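Local coordinates for hypothetical oxidoreductase ycnD (Bacillus subtilis, PDB 1ZCH), which transfers electrons from NADH or NADPH to FMN and also reduces nitroaromatic compounds, quinones, chromates and azo dyes, at residues P21-Q24 with E25-D28; I49-D53 with K54-K58. All coordinates share one frame; numbering follows the deposited sequence.

In the fold
Both contacts mark a place where a helix begins, and they follow one another along the chain, with their centres about 15 Å apart. Contact 1 covers the loop that leads into helix 24-36; contact 2 comes next, where strand 46-51, an outermost strand of the sheet within this chain, gives way to helix 54-63. They touch directly through packing of Leu-27 against Gln-52. Strand 75-82 serves both: its residue Val-75 is met by Val-22 and Leu-27 from contact 1 and by Gln-52 from contact 2. Both also reach the second subunit, so these two helix starts lie beside the interface of the homodimer.

Contact 1. Residues P21-Q24 with E25-D28; sequences PVAQ and EQLD
The backbone turns from an extended run at Val-22 and Ala-23 into helix, and the carbonyl of Ala-23 receives the first helical bond, from Leu-27 N to Ala-23 O at 3.1 Å, with a weak second one from Gln-26 N. One residue on, Asp-28 N repeats the pattern to Gln-24 O. Over this turn Gln-24 and Asp-28 reach for each other. Gln-24 starts with CG trans to its own nitrogen, then bends at chi2 (58°), which swings the amide back alongside the helix until NE2 is 2.6 Å from Asp-28 OD1. That bond is short and bent. The acceptor lies in the plane of the Gln-24 amide, yet the amide comes from above the carboxylate, whose plane is 44° from its own. Asp-28 OD1 also takes a weak hydrogen bond from Gln-178 of the second subunit. With an alanine at Asp-28, the Gln-24 amide would probably lose its acceptor and be set free to turn, and the weak bond from Gln-178 of the second subunit would go as well. On the buried side, Val-22 CG1 lies 3.8 Å from Leu-27 CD2, the two side chains crossing at about a right angle. Both rest on Val-75 of strand 75-82, so the helix start is tied to the sheet. Gln-26 runs back past the methyl of Ala-23, its CG 4.1 Å from Ala-23 CB. A water accepts from Ala-23 N at 3.0 Å and also approaches Gln-26 OE1, at a separation short enough to be doubtful. All this is the N-terminus of an alpha-helix with Ala-23 at the N-cap, whose methyl offers no capping group, joined to an i to i+4 glutamine-aspartate pair along its first turns.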
loop_
_atom_site.group_PDB
_atom_site.type_symbol
_atom_site.label_atom_id
_atom_site.label_comp_id
_atom_site.label_asym_id
_atom_site.label_seq_id
_atom_site.Cartn_x
_atom_site.Cartn_y
_atom_site.Cartn_z
ATOM N N PRO A 21 -3.999 -22.267 -16.751
ATOM C CA PRO A 21 -4.907 -21.676 -15.766
ATOM C C PRO A 21 -4.275 -21.549 -14.385
ATOM O O PRO A 21 -3.302 -22.230 -14.070
ATOM C CB PRO A 21 -6.085 -22.644 -15.769
ATOM C CG PRO A 21 -5.412 -23.960 -16.003
ATOM C CD PRO A 21 -4.432 -23.630 -17.110
ATOM N N VAL A 22 -4.826 -20.657 -13.571
ATOM C CA VAL A 22 -4.338 -20.475 -12.212
ATOM C C VAL A 22 -5.332 -21.222 -11.331
ATOM O O VAL A 22 -6.524 -20.907 -11.325
ATOM C CB VAL A 22 -4.304 -18.985 -11.810
ATOM C CG1 VAL A 22 -3.900 -18.851 -10.347
ATOM C CG2 VAL A 22 -3.315 -18.233 -12.696
ATOM N N ALA A 23 -4.839 -22.220 -10.606
ATOM C CA ALA A 23 -5.682 -23.032 -9.734
ATOM C C ALA A 23 -6.427 -22.215 -8.684
ATOM O O ALA A 23 -5.870 -21.294 -8.077
ATOM C CB ALA A 23 -4.839 -24.110 -9.053
ATOM N N GLN A 24 -7.692 -22.566 -8.469
ATOM C CA GLN A 24 -8.521 -21.879 -7.485
ATOM C C GLN A 24 -7.859 -21.931 -6.116
ATOM O O GLN A 24 -7.904 -20.964 -5.358
ATOM C CB GLN A 24 -9.905 -22.534 -7.408
ATOM C CG GLN A 24 -10.806 -21.966 -6.321
ATOM C CD GLN A 24 -11.031 -20.475 -6.475
ATOM O OE1 GLN A 24 -11.447 -20.008 -7.533
ATOM N NE2 GLN A 24 -10.761 -19.718 -5.417
ATOM N N GLU A 25 -7.240 -23.064 -5.806
ATOM C CA GLU A 25 -6.574 -23.235 -4.523
ATOM C C GLU A 25 -5.479 -22.198 -4.320
ATOM O O GLU A 25 -5.286 -21.707 -3.208
ATOM C CB GLU A 25 -5.970 -24.635 -4.416
ATOM C CG GLU A 25 -5.558 -25.010 -3.003
ATOM C CD GLU A 25 -4.989 -26.414 -2.914
ATOM O OE1 GLU A 25 -5.441 -27.288 -3.682
ATOM O OE2 GLU A 25 -4.103 -26.647 -2.066
ATOM N N GLN A 26 -4.757 -21.870 -5.389
ATOM C CA GLN A 26 -3.689 -20.881 -5.289
ATOM C C GLN A 26 -4.292 -19.497 -5.076
ATOM O O GLN A 26 -3.781 -18.708 -4.281
ATOM C CB GLN A 26 -2.813 -20.900 -6.547
ATOM C CG GLN A 26 -2.061 -22.219 -6.743
ATOM C CD GLN A 26 -1.077 -22.168 -7.899
ATOM O OE1 GLN A 26 -1.414 -21.731 -8.998
ATOM N NE2 GLN A 26 0.144 -22.623 -7.656
ATOM N N LEU A 27 -5.380 -19.203 -5.783
ATOM C CA LEU A 27 -6.041 -17.919 -5.622
ATOM C C LEU A 27 -6.533 -17.784 -4.181
ATOM O O LEU A 27 -6.451 -16.707 -3.591
ATOM C CB LEU A 27 -7.213 -17.790 -6.602
ATOM C CG LEU A 27 -6.829 -17.634 -8.077
ATOM C CD1 LEU A 27 -8.086 -17.535 -8.940
ATOM C CD2 LEU A 27 -5.968 -16.386 -8.248
ATOM N N ASP A 28 -7.034 -18.876 -3.609
ATOM C CA ASP A 28 -7.512 -18.834 -2.227
ATOM C C ASP A 28 -6.377 -18.480 -1.275
ATOM O O ASP A 28 -6.557 -17.697 -0.343
ATOM C CB ASP A 28 -8.110 -20.180 -1.796
ATOM C CG ASP A 28 -9.412 -20.504 -2.501
ATOM O OD1 ASP A 28 -10.161 -19.566 -2.851
ATOM O OD2 ASP A 28 -9.698 -21.706 -2.688
HETATM O O HOH W 1 -1.892 -22.743 -11.147
#

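Contact 2. Residues I49-D53 with K54-K58; sequences ITVQD and KERKK
A helix N-cap carries this contact: Asp-53 stands just before helix 54-63, where the chain leaves strand 46-51. Its side-chain oxygen OD2 accepts from Arg-56 N at 2.9 Å, a nearly straight bond (161°) that arrives on the anti side of the carboxylate, about 20° out of its plane. Asp-53 CG is trans to the backbone nitrogen (chi1 179°), which folds the carboxylate over the opening turn in front of that N-H. The main-chain oxygen of the same residue takes the next amide, Lys-57 N to Asp-53 O at 2.9 Å, so one residue receives two helical N-H groups in succession. The guanidinium of Arg-56 swings back across Asp-53. NH1 comes within 3.4 Å of Asp-53 CB, and the two side chains cross at about a right angle. Between Arg-56 NH1 and Asp-53 OD2 there is just a long salt bridge of 3.9 Å, with the oxygen well out of the guanidinium plane, so no N-H is aimed at it. The stronger partner of Arg-56 NH1 is Glu-185 of the second subunit. A strand of that subunit pairs in parallel with Ile-49 and Thr-50, so the sheet runs on across the interface. Beneath the turn, Val-51 CG1 packs on the stem of the arginine, 3.8 Å from Arg-56 CG, and also meets the CB of Lys-57. The lysine chain bends at chi3 and chi4, its NZ turning to the carbonyls of Ile-70 and Ala-73. Chemically, then, an acidic side chain occupies the N-terminal end of a helix, where the first N-H groups have no helical carbonyl to meet and its negative charge probably suits the helix dipole, while Arg-56 faces two carboxylates, weakly Asp-53 and more strongly Glu-185 of the second subunit, and is likely to balance some of the charge of both.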
loop_
_atom_site.group_PDB
_atom_site.type_symbol
_atom_site.label_atom_id
_atom_site.label_comp_id
_atom_site.label_asym_id
_atom_site.label_seq_id
_atom_site.Cartn_x
_atom_site.Cartn_y
_atom_site.Cartn_z
ATOM N N ILE A 49 -11.603 -7.670 -6.499
ATOM C CA ILE A 49 -12.531 -8.259 -7.456
ATOM C C ILE A 49 -11.690 -9.197 -8.321
ATOM O O ILE A 49 -10.708 -8.765 -8.926
ATOM C CB ILE A 49 -13.172 -7.196 -8.390
ATOM C CG1 ILE A 49 -13.802 -6.061 -7.576
ATOM C CG2 ILE A 49 -14.223 -7.867 -9.279
ATOM C CD1 ILE A 49 -14.988 -6.469 -6.736
ATOM N N THR A 50 -12.056 -10.475 -8.361
ATOM C CA THR A 50 -11.330 -11.442 -9.178
ATOM C C THR A 50 -12.082 -11.566 -10.491
ATOM O O THR A 50 -13.271 -11.898 -10.506
ATOM C CB THR A 50 -11.271 -12.833 -8.507
ATOM O OG1 THR A 50 -10.544 -12.738 -7.277
ATOM C CG2 THR A 50 -10.569 -13.841 -9.421
ATOM N N VAL A 51 -11.391 -11.282 -11.590
ATOM C CA VAL A 51 -12.001 -11.357 -12.910
ATOM C C VAL A 51 -11.298 -12.421 -13.739
ATOM O O VAL A 51 -10.091 -12.343 -13.974
ATOM C CB VAL A 51 -11.900 -10.001 -13.651
ATOM C CG1 VAL A 51 -12.498 -10.124 -15.046
ATOM C CG2 VAL A 51 -12.619 -8.914 -12.861
ATOM N N GLN A 52 -12.052 -13.426 -14.173
ATOM C CA GLN A 52 -11.481 -14.488 -14.988
ATOM C C GLN A 52 -12.278 -14.662 -16.279
ATOM O O GLN A 52 -11.865 -15.395 -17.177
ATOM C CB GLN A 52 -11.440 -15.800 -14.204
ATOM C CG GLN A 52 -10.699 -15.685 -12.879
ATOM C CD GLN A 52 -10.588 -17.007 -12.148
ATOM O OE1 GLN A 52 -9.731 -17.833 -12.463
ATOM N NE2 GLN A 52 -11.462 -17.218 -11.174
ATOM N N ASP A 53 -13.416 -13.980 -16.372
ATOM C CA ASP A 53 -14.245 -14.046 -17.574
ATOM C C ASP A 53 -13.471 -13.385 -18.708
ATOM O O ASP A 53 -13.090 -12.217 -18.609
ATOM C CB ASP A 53 -15.561 -13.298 -17.368
ATOM C CG ASP A 53 -16.437 -13.315 -18.606
ATOM O OD1 ASP A 53 -17.011 -14.380 -18.911
ATOM O OD2 ASP A 53 -16.542 -12.271 -19.282
ATOM N N LYS A 54 -13.254 -14.130 -19.787
ATOM C CA LYS A 54 -12.506 -13.624 -20.932
ATOM C C LYS A 54 -13.011 -12.289 -21.478
ATOM O O LYS A 54 -12.227 -11.355 -21.668
ATOM C CB LYS A 54 -12.505 -14.668 -22.053
ATOM C CG LYS A 54 -11.519 -14.372 -23.169
ATOM C CD LYS A 54 -10.084 -14.494 -22.676
ATOM C CE LYS A 54 -9.084 -14.150 -23.770
ATOM N NZ LYS A 54 -7.680 -14.385 -23.331
ATOM N N GLU A 55 -14.314 -12.195 -21.729
ATOM C CA GLU A 55 -14.905 -10.972 -22.274
ATOM C C GLU A 55 -14.749 -9.762 -21.356
ATOM O O GLU A 55 -14.358 -8.680 -21.800
ATOM C CB GLU A 55 -16.392 -11.190 -22.569
ATOM C CG GLU A 55 -16.684 -12.332 -23.530
ATOM C CD GLU A 55 -16.172 -12.077 -24.937
ATOM O OE1 GLU A 55 -14.950 -11.882 -25.109
ATOM O OE2 GLU A 55 -16.998 -12.078 -25.876
ATOM N N ARG A 56 -15.067 -9.948 -20.080
ATOM C CA ARG A 56 -14.967 -8.872 -19.102
ATOM C C ARG A 56 -13.515 -8.423 -18.933
ATOM O O ARG A 56 -13.228 -7.228 -18.861
ATOM C CB ARG A 56 -15.544 -9.339 -17.757
ATOM C CG ARG A 56 -15.485 -8.299 -16.642
ATOM C CD ARG A 56 -16.196 -8.780 -15.373
ATOM N NE ARG A 56 -17.644 -8.875 -15.557
ATOM C CZ ARG A 56 -18.315 -10.013 -15.710
ATOM N NH1 ARG A 56 -17.678 -11.178 -15.695
ATOM N NH2 ARG A 56 -19.630 -9.984 -15.890
ATOM N N LYS A 57 -12.604 -9.389 -18.885
ATOM C CA LYS A 57 -11.183 -9.099 -18.722
ATOM C C LYS A 57 -10.651 -8.333 -19.937
ATOM O O LYS A 57 -9.805 -7.443 -19.808
ATOM C CB LYS A 57 -10.413 -10.413 -18.516
ATOM C CG LYS A 57 -8.942 -10.246 -18.134
ATOM C CD LYS A 57 -8.383 -11.482 -17.426
ATOM C CE LYS A 57 -8.489 -12.752 -18.273
ATOM N NZ LYS A 57 -7.726 -12.642 -19.553
ATOM N N LYS A 58 -11.160 -8.673 -21.117
ATOM C CA LYS A 58 -10.742 -8.000 -22.342
ATOM C C LYS A 58 -11.171 -6.534 -22.279
ATOM O O LYS A 58 -10.416 -5.639 -22.658
ATOM C CB LYS A 58 -11.370 -8.687 -23.562
ATOM C CG LYS A 58 -10.961 -8.103 -24.905
ATOM C CD LYS A 58 -11.620 -8.866 -26.056
ATOM C CE LYS A 58 -11.239 -8.288 -27.415
ATOM N NZ LYS A 58 -11.937 -8.981 -28.543
#